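Local coordinates for protein aromatic-L-amino-acid decarboxylase (Catharanthus roseus, PDB 6EEW) that decarboxylates L-tryptophan to tryptamine and 5-hydroxy-L-tryptophan to serotonin with pyridoxal 5'-phosphate as cofactor, working as a homodimer, at residues Ser412-Val417 against Val425-Lys430. Numbering follows the deposited sequence.
Sequences SRFEIV and VCFRLK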
ATOM      1  N   SER A 412     -33.029 -31.637   3.853  1.00 80.19           N
ATOM      2  CA  SER A 412     -34.247 -30.859   3.674  1.00 77.21           C
ATOM      3  C   SER A 412     -34.443 -29.821   4.767  1.00 76.71           C
ATOM      4  O   SER A 412     -35.362 -29.001   4.655  1.00 81.97           O
ATOM      5  CB  SER A 412     -35.453 -31.797   3.602  1.00 76.58           C
ATOM      6  OG  SER A 412     -35.488 -32.648   4.728  1.00 74.47           O
ATOM      7  N   ARG A 413     -33.645 -29.868   5.837  1.00 69.39           N
ATOM      8  CA  ARG A 413     -33.723 -28.838   6.863  1.00 64.15           C
ATOM      9  C   ARG A 413     -33.052 -27.551   6.407  1.00 63.07           C
ATOM     10  O   ARG A 413     -33.433 -26.463   6.850  1.00 67.63           O
ATOM     11  CB  ARG A 413     -33.066 -29.326   8.154  1.00 62.25           C
ATOM     12  CG  ARG A 413     -33.696 -30.577   8.736  1.00 69.12           C
ATOM     13  CD  ARG A 413     -32.873 -31.118   9.899  1.00 76.04           C
ATOM     14  NE  ARG A 413     -31.477 -31.360   9.535  1.00 78.48           N
ATOM     15  CZ  ARG A 413     -30.578 -31.908  10.349  1.00 80.96           C
ATOM     16  NH1 ARG A 413     -30.927 -32.278  11.575  1.00 81.13           N
ATOM     17  NH2 ARG A 413     -29.331 -32.091   9.938  1.00 83.16           N
ATOM     18  N   PHE A 414     -32.092 -27.657   5.499  1.00 61.99           N
ATOM     19  CA  PHE A 414     -31.323 -26.535   4.991  1.00 60.87           C
ATOM     20  C   PHE A 414     -31.814 -26.141   3.603  1.00 63.35           C
ATOM     21  O   PHE A 414     -32.520 -26.893   2.929  1.00 61.60           O
ATOM     22  CB  PHE A 414     -29.839 -26.895   4.938  1.00 60.53           C
ATOM     23  CG  PHE A 414     -29.225 -27.147   6.287  1.00 62.50           C
ATOM     24  CD1 PHE A 414     -29.313 -28.394   6.883  1.00 65.67           C
ATOM     25  CD2 PHE A 414     -28.509 -26.154   6.934  1.00 61.79           C
ATOM     26  CE1 PHE A 414     -28.736 -28.632   8.114  1.00 65.96           C
ATOM     27  CE2 PHE A 414     -27.924 -26.389   8.164  1.00 62.31           C
ATOM     28  CZ  PHE A 414     -28.037 -27.626   8.755  1.00 66.54           C
ATOM     29  N   GLU A 415     -31.416 -24.947   3.181  1.00 62.31           N
ATOM     30  CA  GLU A 415     -31.755 -24.450   1.860  1.00 60.81           C
ATOM     31  C   GLU A 415     -30.601 -23.607   1.361  1.00 58.88           C
ATOM     32  O   GLU A 415     -29.953 -22.904   2.145  1.00 65.40           O
ATOM     33  CB  GLU A 415     -33.054 -23.633   1.896  1.00 66.57           C
ATOM     34  CG  GLU A 415     -32.899 -22.182   2.339  1.00 68.14           C
ATOM     35  CD  GLU A 415     -34.200 -21.400   2.221  1.00 75.53           C
ATOM     36  OE1 GLU A 415     -35.275 -22.030   2.097  1.00 81.11           O
ATOM     37  OE2 GLU A 415     -34.155 -20.156   2.242  1.00 76.59           O
ATOM     38  N   ILE A 416     -30.350 -23.689   0.059  1.00 54.82           N
ATOM     39  CA  ILE A 416     -29.404 -22.799  -0.600  1.00 57.94           C
ATOM     40  C   ILE A 416     -30.144 -21.511  -0.944  1.00 64.16           C
ATOM     41  O   ILE A 416     -31.128 -21.533  -1.691  1.00 69.63           O
ATOM     42  CB  ILE A 416     -28.806 -23.451  -1.856  1.00 56.23           C
ATOM     43  CG1 ILE A 416     -28.226 -24.831  -1.530  1.00 61.45           C
ATOM     44  CG2 ILE A 416     -27.717 -22.563  -2.428  1.00 50.79           C
ATOM     45  CD1 ILE A 416     -27.039 -24.797  -0.587  1.00 67.96           C
ATOM     46  N   VAL A 417     -29.654 -20.385  -0.420  1.00 62.55           N
ATOM     47  CA  VAL A 417     -30.400 -19.132  -0.493  1.00 57.67           C
ATOM     48  C   VAL A 417     -30.269 -18.478  -1.864  1.00 50.34           C
ATOM     49  O   VAL A 417     -31.230 -17.896  -2.379  1.00 51.53           O
ATOM     50  CB  VAL A 417     -29.926 -18.190   0.626  1.00 57.56           C
ATOM     51  CG1 VAL A 417     -30.631 -16.848   0.526  1.00 55.53           C
ATOM     52  CG2 VAL A 417     -30.156 -18.830   1.991  1.00 61.01           C
ATOM     53  N   VAL A 425     -20.569 -20.589  -0.835  1.00 45.44           N
ATOM     54  CA  VAL A 425     -21.883 -21.222  -0.710  1.00 49.16           C
ATOM     55  C   VAL A 425     -22.667 -20.495   0.378  1.00 53.69           C
ATOM     56  O   VAL A 425     -22.242 -20.458   1.538  1.00 63.19           O
ATOM     57  CB  VAL A 425     -21.754 -22.721  -0.381  1.00 47.74           C
ATOM     58  CG1 VAL A 425     -23.123 -23.402  -0.312  1.00 42.96           C
ATOM     59  CG2 VAL A 425     -20.850 -23.405  -1.364  1.00 43.37           C
ATOM     60  N   CYS A 426     -23.817 -19.936   0.015  1.00 50.75           N
ATOM     61  CA  CYS A 426     -24.696 -19.253   0.954  1.00 49.98           C
ATOM     62  C   CYS A 426     -25.876 -20.156   1.286  1.00 59.33           C
ATOM     63  O   CYS A 426     -26.614 -20.569   0.386  1.00 67.37           O
ATOM     64  CB  CYS A 426     -25.180 -17.925   0.374  1.00 55.22           C
ATOM     65  SG  CYS A 426     -23.847 -16.747  -0.006  1.00 61.19           S
ATOM     66  N   PHE A 427     -26.055 -20.468   2.570  1.00 60.95           N
ATOM     67  CA  PHE A 427     -27.068 -21.445   2.959  1.00 58.56           C
ATOM     68  C   PHE A 427     -27.690 -21.055   4.295  1.00 61.71           C
ATOM     69  O   PHE A 427     -27.235 -20.132   4.976  1.00 65.08           O
ATOM     70  CB  PHE A 427     -26.482 -22.856   3.028  1.00 55.77           C
ATOM     71  CG  PHE A 427     -25.431 -23.034   4.087  1.00 57.28           C
ATOM     72  CD1 PHE A 427     -24.170 -22.485   3.933  1.00 57.81           C
ATOM     73  CD2 PHE A 427     -25.710 -23.753   5.242  1.00 64.41           C
ATOM     74  CE1 PHE A 427     -23.204 -22.653   4.907  1.00 62.97           C
ATOM     75  CE2 PHE A 427     -24.750 -23.925   6.221  1.00 67.25           C
ATOM     76  CZ  PHE A 427     -23.495 -23.373   6.057  1.00 66.98           C
ATOM     77  N   ARG A 428     -28.756 -21.762   4.664  1.00 59.83           N
ATOM     78  CA  ARG A 428     -29.406 -21.481   5.942  1.00 62.04           C
ATOM     79  C   ARG A 428     -30.283 -22.664   6.330  1.00 65.44           C
ATOM     80  O   ARG A 428     -30.568 -23.544   5.519  1.00 67.53           O
ATOM     81  CB  ARG A 428     -30.229 -20.187   5.852  1.00 61.84           C
ATOM     82  CG  ARG A 428     -31.587 -20.379   5.181  1.00 68.58           C
ATOM     83  CD  ARG A 428     -32.223 -19.064   4.722  1.00 73.78           C
ATOM     84  NE  ARG A 428     -33.144 -18.444   5.669  1.00 79.54           N
ATOM     85  CZ  ARG A 428     -34.428 -18.212   5.409  1.00 81.55           C
ATOM     86  NH1 ARG A 428     -34.946 -18.567   4.239  1.00 79.46           N
ATOM     87  NH2 ARG A 428     -35.200 -17.632   6.317  1.00 84.64           N
ATOM     88  N   LEU A 429     -30.691 -22.687   7.592  1.00 66.06           N
ATOM     89  CA  LEU A 429     -31.730 -23.603   8.035  1.00 68.82           C
ATOM     90  C   LEU A 429     -33.091 -23.050   7.637  1.00 74.71           C
ATOM     91  O   LEU A 429     -33.369 -21.866   7.855  1.00 79.69           O
ATOM     92  CB  LEU A 429     -31.660 -23.807   9.547  1.00 66.12           C
ATOM     93  CG  LEU A 429     -30.648 -24.829  10.062  1.00 69.16           C
ATOM     94  CD1 LEU A 429     -30.449 -24.662  11.562  1.00 73.43           C
ATOM     95  CD2 LEU A 429     -31.109 -26.251   9.740  1.00 69.83           C
ATOM     96  N   LYS A 430     -33.935 -23.895   7.047  1.00 73.40           N
ATOM     97  CA  LYS A 430     -35.253 -23.426   6.655  1.00 75.14           C
ATOM     98  C   LYS A 430     -36.027 -22.944   7.882  1.00 75.25           C
ATOM     99  O   LYS A 430     -35.843 -23.457   8.990  1.00 71.65           O
ATOM    100  CB  LYS A 430     -36.044 -24.525   5.952  1.00 81.19           C
ATOM    101  CG  LYS A 430     -35.590 -24.844   4.540  1.00 82.49           C
ATOM    102  CD  LYS A 430     -36.518 -25.888   3.928  1.00 80.16           C
ATOM    103  CE  LYS A 430     -36.200 -26.145   2.468  1.00 76.30           C
ATOM    104  NZ  LYS A 430     -37.020 -27.263   1.937  1.00 76.06           N
TER
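Glu415 and Arg428 both set CG between the backbone N and the carbonyl carbon (chi1 82° and 80°), which runs the two side chains alongside each other in one direction from a hydrogen-bonded antiparallel pair. Their aliphatic parts touch, CG to CG at 3.6 Å, before the charges meet: Arg428 NH1 gives a salt-bridging hydrogen bond of 2.7 Å to Glu415 OE2. The oxygen lies near the guanidinium plane, whereas the donor stands well above the carboxylate plane, the two flat groups being turned 66° apart. Val417 CG2 packs crosswise on the arginine stem, 3.4 Å from Arg428 CD. Beneath these side chains, Glu415 and Arg428 exchange both backbone N-H···O bonds, and the two strands, consecutive in the chain, form a beta hairpin; its 414-416 arm forms one edge of the four-stranded antiparallel sheet, while 424-429 pairs on its other side with 465-471. At the Arg413 end, Lys430 N reaches Arg413 O at 2.6 Å, almost straight. Leu429 CD2 sits over the centre of the Phe414 ring in a CH-pi contact, 3.5 Å from the centroid, and helices 438-451 and 479-496 also touch this pair. On the face opposite the salt bridge, Ile416 CD1 approaches Phe427 CB at 4.1 Å, and the Phe427 ring makes an edge-to-face contact with Phe404 of helix 375-409.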